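Local atomic coordinates of putative sugar isomerase (Parabacteroides distasonis, PDB entry 3LMZ), a protein that probably isomerises a sugar, using a xylose isomerase-like TIM barrel, although its substrate is not established. Residues F18-A23 with E245-F250; F186-K191 with P213-M218. All coordinates share one frame; numbering follows the deposited sequence.

Contact 1: residues F18-A23 with E245-F250; sequences FHLGMA and ESIGYF
Residues 18-23, on strand 19-22, and residues 245-250, on helix 240-256, come nearest at L20 and I247, whose CA atoms lie 9.0 Å apart, a gap that side chains reaching out from both backbones fill without any hydrogen bond. These are the first strand and the last helix of a TIM barrel, so the contact brings the two ends of the chain together. F18, just before the strand, and F250, on the helix, approach from opposite directions. F18 CE1 comes in near the plane of the F250 ring, at its edge, 3.7 Å from F250 CE2. The planes are inclined at 60° and the ring centroids are 5.7 Å apart, so the pair is oblique. F250 reaches this far because its CG stands anti to the backbone N (chi1 -173°), carrying the ring out from the helix. Next along the strand, L20 runs alongside F250, the two pointing opposite ways, and one methyl of L20 serves two neighbours: L20 CD1 is 3.9 Å from F250 CD2 and 4.1 Å from I247 CD1. A branched leucine end suits this place, set between the F250 ring and the end of I247, one helical turn apart. I216 of helix 212-221 touches both rings, while on the outward side of the helix E245 makes a salt bridge to K251 of the second subunit. With only carbon meeting carbon, the joint between strand and helix depends on shape and on exclusion of water rather than on directed bonds.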
loop_
_atom_site.group_PDB
_atom_site.type_symbol
_atom_site.label_atom_id
_atom_site.label_comp_id
_atom_site.label_asym_id
_atom_site.label_seq_id
_atom_site.Cartn_x
_atom_site.Cartn_y
_atom_site.Cartn_z
ATOM N N PHE A 18 13.026 14.357 2.288
ATOM C CA PHE A 18 13.556 13.165 1.676
ATOM C C PHE A 18 12.822 12.810 0.373
ATOM O O PHE A 18 11.736 13.303 0.104
ATOM C CB PHE A 18 13.507 11.992 2.686
ATOM C CG PHE A 18 12.119 11.472 2.907
ATOM C CD1 PHE A 18 11.511 10.650 1.975
ATOM C CD2 PHE A 18 11.409 11.840 3.998
ATOM C CE1 PHE A 18 10.211 10.208 2.137
ATOM C CE2 PHE A 18 10.026 11.329 4.154
ATOM C CZ PHE A 18 9.509 10.549 3.233
ATOM N N HIS A 19 13.409 11.895 -0.384
ATOM C CA HIS A 19 12.838 11.404 -1.631
ATOM C C HIS A 19 12.622 9.884 -1.529
ATOM O O HIS A 19 13.497 9.137 -1.101
ATOM C CB HIS A 19 13.788 11.690 -2.757
ATOM C CG HIS A 19 14.227 13.114 -2.819
ATOM N ND1 HIS A 19 13.438 14.084 -3.386
ATOM C CD2 HIS A 19 15.338 13.740 -2.348
ATOM C CE1 HIS A 19 14.064 15.245 -3.298
ATOM N NE2 HIS A 19 15.210 15.068 -2.665
ATOM N N LEU A 20 11.463 9.407 -1.955
ATOM C CA LEU A 20 11.132 8.002 -1.994
ATOM C C LEU A 20 11.795 7.323 -3.202
ATOM O O LEU A 20 11.658 7.759 -4.356
ATOM C CB LEU A 20 9.607 7.832 -2.089
ATOM C CG LEU A 20 9.073 6.399 -2.097
ATOM C CD1 LEU A 20 9.523 5.581 -0.875
ATOM C CD2 LEU A 20 7.532 6.362 -2.117
ATOM N N GLY A 21 12.482 6.214 -2.927
ATOM C CA GLY A 21 13.102 5.430 -3.994
ATOM C C GLY A 21 12.960 3.946 -3.773
ATOM O O GLY A 21 12.276 3.482 -2.847
HETATM N N MSE A 22 13.595 3.189 -4.662
HETATM C CA MSE A 22 13.690 1.748 -4.533
HETATM C C MSE A 22 15.148 1.316 -4.581
HETATM O O MSE A 22 15.927 1.725 -5.410
HETATM C CB MSE A 22 12.924 1.050 -5.657
HETATM C CG MSE A 22 12.771 -0.456 -5.450
HETATM SE SE MSE A 22 11.154 -0.692 -4.369
HETATM C CE MSE A 22 9.839 -0.399 -5.707
ATOM N N ALA A 23 15.434 0.407 -3.660
ATOM C CA ALA A 23 16.735 -0.228 -3.564
ATOM C C ALA A 23 16.702 -1.379 -4.613
ATOM O O ALA A 23 15.678 -2.085 -4.737
ATOM C CB ALA A 23 16.926 -0.788 -2.090
ATOM N N GLU A 245 1.963 -2.750 -1.122
ATOM C CA GLU A 245 1.371 -2.451 0.181
ATOM C C GLU A 245 2.321 -1.616 1.021
ATOM O O GLU A 245 1.929 -0.649 1.665
ATOM C CB GLU A 245 1.055 -3.736 0.960
ATOM C CG GLU A 245 0.443 -3.483 2.343
ATOM C CD GLU A 245 0.096 -4.743 3.133
ATOM O OE1 GLU A 245 -0.013 -5.828 2.479
ATOM O OE2 GLU A 245 -0.120 -4.590 4.353
ATOM N N SER A 246 3.620 -1.962 1.011
ATOM C CA SER A 246 4.578 -1.244 1.814
ATOM C C SER A 246 4.689 0.223 1.358
ATOM O O SER A 246 4.802 1.151 2.201
ATOM C CB SER A 246 5.946 -1.885 1.670
ATOM O OG SER A 246 6.051 -3.186 2.210
ATOM N N ILE A 247 4.678 0.467 0.047
ATOM C CA ILE A 247 4.739 1.793 -0.524
ATOM C C ILE A 247 3.488 2.589 -0.134
ATOM O O ILE A 247 3.563 3.784 0.238
ATOM C CB ILE A 247 4.997 1.726 -2.059
ATOM C CG1 ILE A 247 6.426 1.246 -2.352
ATOM C CG2 ILE A 247 4.649 3.069 -2.697
ATOM C CD1 ILE A 247 7.570 2.102 -1.801
ATOM N N GLY A 248 2.324 1.976 -0.242
ATOM C CA GLY A 248 1.114 2.660 0.189
ATOM C C GLY A 248 1.114 3.089 1.630
ATOM O O GLY A 248 0.760 4.181 1.950
ATOM N N TYR A 249 1.528 2.178 2.513
ATOM C CA TYR A 249 1.583 2.468 3.921
ATOM C C TYR A 249 2.572 3.641 4.131
ATOM O O TYR A 249 2.323 4.626 4.822
ATOM C CB TYR A 249 1.953 1.268 4.742
ATOM C CG TYR A 249 1.598 1.365 6.220
ATOM C CD1 TYR A 249 2.365 2.096 7.078
ATOM C CD2 TYR A 249 0.458 0.721 6.726
ATOM C CE1 TYR A 249 1.984 2.236 8.445
ATOM C CE2 TYR A 249 0.098 0.839 8.039
ATOM C CZ TYR A 249 0.850 1.600 8.893
ATOM O OH TYR A 249 0.464 1.723 10.203
ATOM N N PHE A 250 3.761 3.575 3.541
ATOM C CA PHE A 250 4.790 4.584 3.735
ATOM C C PHE A 250 4.349 5.923 3.153
ATOM O O PHE A 250 4.651 7.005 3.721
ATOM C CB PHE A 250 6.105 4.141 3.080
ATOM C CG PHE A 250 7.272 5.046 3.385
ATOM C CD1 PHE A 250 7.960 4.920 4.561
ATOM C CD2 PHE A 250 7.624 6.042 2.507
ATOM C CE1 PHE A 250 9.038 5.768 4.859
ATOM C CE2 PHE A 250 8.678 6.907 2.813
ATOM C CZ PHE A 250 9.355 6.769 3.984
#

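Contact 2: residues F186-K191 with P213-M218; sequences FDMHIK and PALIRM
In the TIM barrel, parallel strand 185-193 is followed along the chain by helix 212-221, which packs against its outer side; here the side chains of one face of the strand meet one leucine of that helix. L215 is the helix residue that touches, and L215 CD2 does the touching for both partners. M188, a selenomethionine, and I190 are two residues apart on the strand and so project on the same side, toward the helix, while the alternate residues D187, H189 and K191 serve the other side. There K191 NZ makes salt bridges to D163, E231 and E233, and the ring of H189 meets that of H132, so the strand separates a polar barrel interior from an apolar layer. The backbones are well apart, with 9.9 Å between the CA atoms of I190 and L215, and the unbranched, extended M188 chain suits the gap, met by L215 from the helix. That chain runs straight to its selenium and bends only at chi3 (-59°), turning the terminal methyl aside; it passes L215 head to tail. I190, beta-branched as befits a strand, adds the longer of the two contacts. L215 CD2 lies 4.0 Å from M188 SE and 4.3 Å from I190 CG2.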
loop_
_atom_site.group_PDB
_atom_site.type_symbol
_atom_site.label_atom_id
_atom_site.label_comp_id
_atom_site.label_asym_id
_atom_site.label_seq_id
_atom_site.Cartn_x
_atom_site.Cartn_y
_atom_site.Cartn_z
ATOM N N PHE A 186 23.874 9.204 4.452
ATOM C CA PHE A 186 23.820 9.681 3.070
ATOM C C PHE A 186 22.813 8.945 2.220
ATOM O O PHE A 186 22.560 9.319 1.076
ATOM C CB PHE A 186 25.243 9.698 2.453
ATOM C CG PHE A 186 26.194 10.617 3.191
ATOM C CD1 PHE A 186 25.801 11.900 3.589
ATOM C CD2 PHE A 186 27.459 10.184 3.558
ATOM C CE1 PHE A 186 26.658 12.736 4.275
ATOM C CE2 PHE A 186 28.288 11.011 4.260
ATOM C CZ PHE A 186 27.887 12.276 4.613
ATOM N N ASP A 187 22.299 7.853 2.762
ATOM C CA ASP A 187 21.271 7.043 2.083
ATOM C C ASP A 187 20.535 6.276 3.159
ATOM O O ASP A 187 20.988 6.174 4.313
ATOM C CB ASP A 187 21.913 6.089 1.076
ATOM C CG ASP A 187 20.926 5.400 0.148
ATOM O OD1 ASP A 187 20.218 6.127 -0.553
ATOM O OD2 ASP A 187 21.032 4.189 0.038
HETATM N N MSE A 188 19.373 5.721 2.805
HETATM C CA MSE A 188 18.608 4.981 3.781
HETATM C C MSE A 188 17.871 3.873 3.031
HETATM O O MSE A 188 17.302 4.126 1.973
HETATM C CB MSE A 188 17.558 5.867 4.432
HETATM C CG MSE A 188 16.917 5.282 5.669
HETATM SE SE MSE A 188 15.552 6.479 6.418
HETATM C CE MSE A 188 16.889 7.989 6.691
ATOM N N HIS A 189 17.875 2.677 3.634
ATOM C CA HIS A 189 16.963 1.597 3.226
ATOM C C HIS A 189 15.841 1.561 4.249
ATOM O O HIS A 189 16.067 1.287 5.458
ATOM C CB HIS A 189 17.713 0.255 3.132
ATOM C CG HIS A 189 18.651 0.179 1.968
ATOM N ND1 HIS A 189 19.345 -0.964 1.630
ATOM C CD2 HIS A 189 18.935 1.092 1.007
ATOM C CE1 HIS A 189 20.050 -0.729 0.527
ATOM N NE2 HIS A 189 19.818 0.506 0.124
ATOM N N ILE A 190 14.618 1.711 3.735
ATOM C CA ILE A 190 13.386 1.532 4.509
ATOM C C ILE A 190 12.903 0.123 4.283
ATOM O O ILE A 190 13.055 -0.430 3.183
ATOM C CB ILE A 190 12.308 2.605 4.211
ATOM C CG1 ILE A 190 11.981 2.689 2.720
ATOM C CG2 ILE A 190 12.792 3.993 4.722
ATOM C CD1 ILE A 190 10.733 3.465 2.449
ATOM N N LYS A 191 12.392 -0.482 5.353
ATOM C CA LYS A 191 11.875 -1.853 5.380
ATOM C C LYS A 191 11.314 -2.008 6.790
ATOM O O LYS A 191 11.552 -1.142 7.673
ATOM C CB LYS A 191 12.993 -2.898 5.130
ATOM C CG LYS A 191 14.183 -2.755 6.096
ATOM C CD LYS A 191 15.310 -3.750 5.817
ATOM C CE LYS A 191 15.985 -3.486 4.495
ATOM N NZ LYS A 191 17.278 -4.324 4.390
ATOM N N PRO A 213 6.191 6.798 11.747
ATOM C CA PRO A 213 5.926 8.154 12.071
ATOM C C PRO A 213 7.117 8.861 12.749
ATOM O O PRO A 213 7.444 9.992 12.420
ATOM C CB PRO A 213 4.692 8.040 12.963
ATOM C CG PRO A 213 3.991 6.899 12.463
ATOM C CD PRO A 213 5.080 5.908 12.104
ATOM N N ALA A 214 7.753 8.184 13.702
ATOM C CA ALA A 214 8.891 8.754 14.379
ATOM C C ALA A 214 10.066 9.023 13.426
ATOM O O ALA A 214 10.762 10.052 13.548
ATOM C CB ALA A 214 9.312 7.870 15.579
ATOM N N LEU A 215 10.260 8.094 12.504
ATOM C CA LEU A 215 11.306 8.195 11.505
ATOM C C LEU A 215 11.042 9.436 10.622
ATOM O O LEU A 215 11.926 10.268 10.390
ATOM C CB LEU A 215 11.392 6.879 10.718
ATOM C CG LEU A 215 12.513 6.773 9.717
ATOM C CD1 LEU A 215 13.915 6.691 10.441
ATOM C CD2 LEU A 215 12.343 5.608 8.682
ATOM N N ILE A 216 9.811 9.577 10.176
ATOM C CA ILE A 216 9.447 10.718 9.334
ATOM C C ILE A 216 9.615 12.056 10.067
ATOM O O ILE A 216 10.189 13.001 9.530
ATOM C CB ILE A 216 8.013 10.567 8.874
ATOM C CG1 ILE A 216 7.954 9.456 7.823
ATOM C CG2 ILE A 216 7.396 11.917 8.424
ATOM C CD1 ILE A 216 8.397 9.826 6.502
ATOM N N ARG A 217 9.186 12.124 11.329
ATOM C CA ARG A 217 9.376 13.335 12.083
ATOM C C ARG A 217 10.855 13.640 12.266
ATOM O O ARG A 217 11.271 14.800 12.207
ATOM C CB ARG A 217 8.682 13.242 13.447
ATOM C CG ARG A 217 7.191 13.328 13.405
ATOM C CD ARG A 217 6.604 13.326 14.829
ATOM N NE ARG A 217 5.261 12.782 14.758
ATOM C CZ ARG A 217 4.913 11.546 15.124
ATOM N NH1 ARG A 217 5.778 10.700 15.711
ATOM N NH2 ARG A 217 3.650 11.188 14.977
HETATM N N MSE A 218 11.658 12.606 12.504
HETATM C CA MSE A 218 13.077 12.809 12.714
HETATM C C MSE A 218 13.799 13.269 11.456
HETATM O O MSE A 218 14.749 14.081 11.505
HETATM C CB MSE A 218 13.761 11.551 13.297
HETATM C CG MSE A 218 15.208 11.798 13.708
HETATM SE SE MSE A 218 15.486 13.229 14.967
HETATM C CE MSE A 218 14.587 12.463 16.505
#

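The two contacts have centres 10 Å apart and lie in neighbouring sectors of the same barrel. Both segments of contact 2 fall within the span of chain between the two segments of contact 1: 18-23 comes first, then 186-191 and 213-218, and finally 245-250. Strand 227-230 stands between strands 19-22 and 185-193, pairing in parallel with both, so the sheet itself joins the two sites. They also touch directly in the layer between sheet and helices, where F250 CE1 is 3.7 Å from I190 CD1. The apolar wall is thus continuous across the place where the chain's beginning and end meet, closing the barrel.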